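Local coordinates for protein endo-beta-1,4-glucanase (cellulase B) (Bacillus halodurans, PDB 4V2X) that probably hydrolyses beta-1,4-glucan chains with a family 5 catalytic module, which is joined to an Ig-like module and a family 46 carbohydrate-binding module, at residues E160-Y165 with E206-H211; Q426-T429 with D433-L436. All blocks are in the same frame, centred on the assembly; numbering follows the deposited sequence.

Contact 1. Residues E160-Y165 with E206-H211; sequences EMEHNY and EIRENH
E162 carries the contact from the 160-165 side, its carboxylate reaching R208, N210 and H211. The side chain is extended, with CG anti to the backbone N (chi1 179°), which sends the carboxylate straight out to the other segment. OE1 takes two donors. R208 NH2 lies 3.1 Å from E162 OE1 on its syn side in a salt bridge, the guanidinium nearly coplanar with the carboxylate, whereas H211 NE2 comes from above the carboxylate plane, 3.0 Å from E162 OE1, with that oxygen close to the imidazole plane. N210 ND2 lies 2.9 Å from E162 OE2 on its anti side, an almost straight bond (177°), and water 2 bridges E162 OE2 and R208 NE. Both carboxylate oxygens are thus gripped, which restricts rotation of the group, and these donors would probably keep it ionised. Water 1 adds a second link, from N210 ND2 to the main-chain O of E162. R208 wraps round H211: its CB lies over the imidazole face, and its guanidinium turns a face to H211 CE1, 3.5 Å from the plane. Further on, Y165 OH bonds to D217, a calcium ligand. The contact ties the loop between helices 153-158 and 165-183 to the start of helix 209-227, on the helical periphery of the (beta/alpha)8 barrel, where M161 packs on L218 and V168, and N210 on K261 of the second subunit.

Contact 2. Residues Q426-T429 with D433-L436; sequences QRLT and DYEL
A backbone hydrogen bond from D433 N to T429 O, 2.9 Å long, closes a five-residue alpha-turn whose end residues, T429 and D433, have CA atoms 5.3 Å apart. The D433 side chain reaches back across the same turn, where T429 N donates to D433 OD2 at 2.8 Å. This second bond is nearly straight (175°), and T429 N meets the oxygen on its anti side, well tilted from the carboxylate plane. The aspartate thus uses its main-chain N-H and one carboxylate oxygen to hold both the C=O and the N-H of the T429 main chain. With CG beside its own backbone N (chi1 -63°), the D433 carboxylate turns back over the connection to reach T429 N. Its other oxygen, OD1, accepts a hydrogen bond from H446 NE2, so each carboxylate oxygen has a hydrogen-bond donor. L428 lies against the aliphatic part of D433, L428 CB to D433 CB at 3.8 Å, while its CD2 methyl approaches OD2. L428 CB also meets Y434 CD1 at 3.8 Å. The tyrosine ring is placed by a chi1 of 69°, which sets CG between the backbone N and the carbonyl carbon and presents the CD1-CE1 side to the first segment. L428 O lies at that edge, near the ring plane, 3.8 Å from Y434 CE1. A water 2.8 Å from L428 O also bonds to Y434 OH, carrying the link from the carbonyl to the phenol. L421 of strand 418-423 packs on L428 and Y434, and V447 of helix 445-452 on L428 and D433, so the turn closes over the interior of the Ig-like module between strands 426-427 and 434-437, which belong to different sheets. Chemically, the buried D433 carboxylate, satisfied by T429 N and H446, is probably ionised, and it ties the turn to helix 445-452.

The two contacts belong to different modules, with centres about 62 Å apart and on opposite sides of the chain's centre. Contact 1 is partly buried and joins an inter-helix loop to a helix start on the outside of the catalytic barrel, whereas contact 2 is largely buried and closes a short turn between strands of the two Ig-like sheets. Each is organised by one carboxylate. In contact 1 its cross-segment donors are all side chains, with two waters at the site and the second subunit packing on N210. In contact 2 the carboxylate serves a backbone N-H, and leucine and tyrosine packing adds an apolar component that contact 1 largely lacks.

Contact 1. Residues E160-Y165 with E206-H211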
loop_
_atom_site.group_PDB
_atom_site.type_symbol
_atom_site.label_atom_id
_atom_site.label_comp_id
_atom_site.label_asym_id
_atom_site.label_seq_id
_atom_site.Cartn_x
_atom_site.Cartn_y
_atom_site.Cartn_z
ATOM N N GLU A 160 4.634 -5.602 -17.840
ATOM C CA GLU A 160 3.328 -5.428 -18.485
ATOM C C GLU A 160 2.177 -5.466 -17.499
ATOM O O GLU A 160 1.057 -5.118 -17.865
ATOM C CB GLU A 160 3.063 -6.544 -19.510
ATOM C CG GLU A 160 3.959 -6.562 -20.737
ATOM C CD GLU A 160 3.664 -7.752 -21.643
ATOM O OE1 GLU A 160 2.514 -8.246 -21.661
ATOM O OE2 GLU A 160 4.584 -8.204 -22.339
ATOM N N MET A 161 2.444 -5.908 -16.272
ATOM C CA MET A 161 1.394 -6.206 -15.295
ATOM C C MET A 161 0.397 -5.072 -15.080
ATOM O O MET A 161 -0.780 -5.329 -14.791
ATOM C CB MET A 161 2.036 -6.592 -13.960
ATOM C CG MET A 161 1.086 -7.219 -12.960
ATOM S SD MET A 161 2.018 -7.586 -11.465
ATOM C CE MET A 161 0.711 -8.061 -10.345
ATOM N N GLU A 162 0.847 -3.826 -15.202
ATOM C CA GLU A 162 -0.037 -2.691 -14.949
ATOM C C GLU A 162 -1.261 -2.678 -15.857
ATOM O O GLU A 162 -2.347 -2.318 -15.411
ATOM C CB GLU A 162 0.714 -1.370 -15.065
ATOM C CG GLU A 162 -0.168 -0.162 -14.842
ATOM C CD GLU A 162 0.618 1.065 -14.471
ATOM O OE1 GLU A 162 1.545 1.427 -15.232
ATOM O OE2 GLU A 162 0.305 1.653 -13.415
ATOM N N HIS A 163 -1.088 -3.059 -17.120
ATOM C CA HIS A 163 -2.211 -3.108 -18.070
ATOM C C HIS A 163 -2.562 -4.532 -18.504
ATOM O O HIS A 163 -3.339 -4.735 -19.436
ATOM C CB HIS A 163 -1.894 -2.232 -19.278
ATOM C CG HIS A 163 -1.694 -0.793 -18.927
ATOM N ND1 HIS A 163 -2.739 0.040 -18.599
ATOM C CD2 HIS A 163 -0.572 -0.041 -18.842
ATOM C CE1 HIS A 163 -2.271 1.245 -18.326
ATOM N NE2 HIS A 163 -0.959 1.222 -18.467
ATOM N N ASN A 164 -2.009 -5.513 -17.799
ATOM C CA ASN A 164 -2.268 -6.919 -18.074
ATOM C C ASN A 164 -2.085 -7.721 -16.788
ATOM O O ASN A 164 -1.199 -8.563 -16.695
ATOM C CB ASN A 164 -1.331 -7.425 -19.168
ATOM C CG ASN A 164 -1.694 -8.822 -19.653
ATOM O OD1 ASN A 164 -2.744 -9.363 -19.307
ATOM N ND2 ASN A 164 -0.808 -9.418 -20.441
ATOM N N TYR A 165 -2.945 -7.451 -15.813
ATOM C CA TYR A 165 -2.780 -7.977 -14.460
ATOM C C TYR A 165 -2.822 -9.501 -14.447
ATOM O O TYR A 165 -1.863 -10.151 -14.020
ATOM C CB TYR A 165 -3.844 -7.400 -13.507
ATOM C CG TYR A 165 -3.559 -7.741 -12.068
ATOM C CD1 TYR A 165 -3.921 -8.977 -11.546
ATOM C CD2 TYR A 165 -2.891 -6.844 -11.240
ATOM C CE1 TYR A 165 -3.633 -9.312 -10.242
ATOM C CE2 TYR A 165 -2.609 -7.167 -9.926
ATOM C CZ TYR A 165 -2.987 -8.405 -9.438
ATOM O OH TYR A 165 -2.699 -8.753 -8.151
ATOM N N GLU A 206 10.622 5.758 -13.548
ATOM C CA GLU A 206 9.233 6.110 -13.823
ATOM C C GLU A 206 8.317 5.287 -12.922
ATOM O O GLU A 206 7.351 4.676 -13.388
ATOM C CB GLU A 206 8.893 5.873 -15.299
ATOM C CG GLU A 206 9.689 6.748 -16.259
ATOM C CD GLU A 206 9.186 6.672 -17.692
ATOM O OE1 GLU A 206 8.480 5.699 -18.043
ATOM O OE2 GLU A 206 9.505 7.588 -18.479
ATOM N N ILE A 207 8.632 5.283 -11.628
ATOM C CA ILE A 207 7.855 4.535 -10.643
ATOM C C ILE A 207 6.651 5.366 -10.217
ATOM O O ILE A 207 6.804 6.440 -9.643
ATOM C CB ILE A 207 8.694 4.167 -9.402
ATOM C CG1 ILE A 207 9.913 3.330 -9.808
ATOM C CG2 ILE A 207 7.843 3.403 -8.393
ATOM C CD1 ILE A 207 10.949 3.178 -8.713
ATOM N N ARG A 208 5.460 4.860 -10.504
ATOM C CA ARG A 208 4.214 5.546 -10.197
ATOM C C ARG A 208 3.561 4.884 -8.988
ATOM O O ARG A 208 3.953 3.789 -8.582
ATOM C CB ARG A 208 3.296 5.518 -11.422
ATOM C CG ARG A 208 3.910 6.226 -12.625
ATOM C CD ARG A 208 2.945 6.382 -13.788
ATOM N NE ARG A 208 2.833 5.164 -14.593
ATOM C CZ ARG A 208 3.712 4.765 -15.515
ATOM N NH1 ARG A 208 4.814 5.468 -15.771
ATOM N NH2 ARG A 208 3.494 3.635 -16.184
ATOM N N GLU A 209 2.569 5.550 -8.404
ATOM C CA GLU A 209 1.971 5.072 -7.157
ATOM C C GLU A 209 1.408 3.659 -7.275
ATOM O O GLU A 209 1.582 2.838 -6.371
ATOM C CB GLU A 209 0.874 6.036 -6.676
ATOM C CG GLU A 209 0.317 5.714 -5.292
ATOM C CD GLU A 209 1.396 5.576 -4.231
ATOM O OE1 GLU A 209 2.405 6.312 -4.296
ATOM O OE2 GLU A 209 1.238 4.727 -3.326
ATOM N N ASN A 210 0.754 3.374 -8.395
ATOM C CA ASN A 210 0.140 2.064 -8.612
ATOM C C ASN A 210 1.160 0.931 -8.723
ATOM O O ASN A 210 0.851 -0.231 -8.451
ATOM C CB ASN A 210 -0.735 2.102 -9.866
ATOM C CG ASN A 210 -1.420 0.771 -10.144
ATOM O OD1 ASN A 210 -2.088 0.202 -9.274
ATOM N ND2 ASN A 210 -1.249 0.262 -11.358
ATOM N N HIS A 211 2.387 1.264 -9.109
ATOM C CA HIS A 211 3.413 0.248 -9.283
ATOM C C HIS A 211 3.774 -0.475 -7.998
ATOM O O HIS A 211 4.037 -1.676 -8.016
ATOM C CB HIS A 211 4.660 0.859 -9.903
ATOM C CG HIS A 211 4.435 1.371 -11.283
ATOM N ND1 HIS A 211 5.399 2.060 -11.984
ATOM C CD2 HIS A 211 3.349 1.310 -12.091
ATOM C CE1 HIS A 211 4.923 2.383 -13.174
ATOM N NE2 HIS A 211 3.683 1.939 -13.263
HETATM O O HOH W 1 -2.786 -1.791 -12.810
HETATM O O HOH W 2 0.635 4.333 -13.310
#

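Contact 2. Residues Q426-T429 with D433-L436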
loop_
_atom_site.group_PDB
_atom_site.type_symbol
_atom_site.label_atom_id
_atom_site.label_comp_id
_atom_site.label_asym_id
_atom_site.label_seq_id
_atom_site.Cartn_x
_atom_site.Cartn_y
_atom_site.Cartn_z
ATOM N N GLN A 426 62.204 -3.720 -4.846
ATOM C CA GLN A 426 63.358 -3.552 -3.958
ATOM C C GLN A 426 62.980 -2.783 -2.703
ATOM O O GLN A 426 62.457 -1.665 -2.781
ATOM C CB GLN A 426 64.491 -2.809 -4.666
ATOM C CG GLN A 426 65.083 -3.548 -5.854
ATOM C CD GLN A 426 66.258 -2.805 -6.481
ATOM O OE1 GLN A 426 67.057 -2.168 -5.784
ATOM N NE2 GLN A 426 66.369 -2.885 -7.807
ATOM N N ARG A 427 63.284 -3.371 -1.547
ATOM C CA ARG A 427 62.999 -2.743 -0.265
ATOM C C ARG A 427 63.770 -1.431 -0.138
ATOM O O ARG A 427 64.986 -1.389 -0.354
ATOM C CB ARG A 427 63.367 -3.684 0.891
ATOM C CG ARG A 427 63.098 -3.095 2.268
ATOM C CD ARG A 427 63.747 -3.907 3.375
ATOM N NE ARG A 427 63.665 -3.230 4.673
ATOM C CZ ARG A 427 64.524 -2.314 5.128
ATOM N NH1 ARG A 427 65.573 -1.921 4.404
ATOM N NH2 ARG A 427 64.330 -1.778 6.329
ATOM N N LEU A 428 63.051 -0.366 0.204
ATOM C CA LEU A 428 63.654 0.944 0.424
ATOM C C LEU A 428 63.973 1.157 1.895
ATOM O O LEU A 428 63.349 0.564 2.772
ATOM C CB LEU A 428 62.714 2.044 -0.063
ATOM C CG LEU A 428 62.355 2.017 -1.549
ATOM C CD1 LEU A 428 61.332 3.098 -1.856
ATOM C CD2 LEU A 428 63.582 2.196 -2.425
ATOM N N THR A 429 64.944 2.026 2.154
ATOM C CA THR A 429 65.385 2.320 3.503
ATOM C C THR A 429 64.619 3.509 4.061
ATOM O O THR A 429 64.652 4.586 3.473
ATOM C CB THR A 429 66.885 2.650 3.519
ATOM O OG1 THR A 429 67.614 1.568 2.929
ATOM C CG2 THR A 429 67.376 2.888 4.944
ATOM N N ASP A 433 65.427 6.830 1.883
ATOM C CA ASP A 433 64.723 6.731 0.600
ATOM C C ASP A 433 63.295 7.275 0.622
ATOM O O ASP A 433 62.741 7.582 -0.433
ATOM C CB ASP A 433 64.688 5.278 0.141
ATOM C CG ASP A 433 66.068 4.702 -0.110
ATOM O OD1 ASP A 433 66.991 5.460 -0.493
ATOM O OD2 ASP A 433 66.226 3.476 0.068
ATOM N N TYR A 434 62.701 7.377 1.806
ATOM C CA TYR A 434 61.355 7.912 1.956
ATOM C C TYR A 434 61.079 8.353 3.391
ATOM O O TYR A 434 61.780 7.956 4.329
ATOM C CB TYR A 434 60.309 6.869 1.528
ATOM C CG TYR A 434 60.194 5.680 2.448
ATOM C CD1 TYR A 434 61.022 4.569 2.291
ATOM C CD2 TYR A 434 59.246 5.655 3.462
ATOM C CE1 TYR A 434 60.911 3.475 3.131
ATOM C CE2 TYR A 434 59.129 4.570 4.305
ATOM C CZ TYR A 434 59.959 3.482 4.135
ATOM O OH TYR A 434 59.835 2.401 4.972
ATOM N N GLU A 435 60.044 9.171 3.550
ATOM C CA GLU A 435 59.577 9.577 4.865
ATOM C C GLU A 435 58.077 9.522 4.936
ATOM O O GLU A 435 57.390 9.818 3.960
ATOM C CB GLU A 435 59.985 11.014 5.164
ATOM C CG GLU A 435 61.474 11.252 5.200
ATOM C CD GLU A 435 61.789 12.679 5.586
ATOM O OE1 GLU A 435 61.092 13.216 6.478
ATOM O OE2 GLU A 435 62.719 13.262 4.994
ATOM N N LEU A 436 57.570 9.161 6.109
ATOM C CA LEU A 436 56.156 9.307 6.407
ATOM C C LEU A 436 56.028 10.300 7.542
ATOM O O LEU A 436 56.529 10.062 8.641
ATOM C CB LEU A 436 55.534 7.972 6.800
ATOM C CG LEU A 436 54.034 8.025 7.113
ATOM C CD1 LEU A 436 53.232 8.409 5.875
ATOM C CD2 LEU A 436 53.566 6.694 7.672
HETATM O O HOH W 3 60.794 -0.184 3.525
#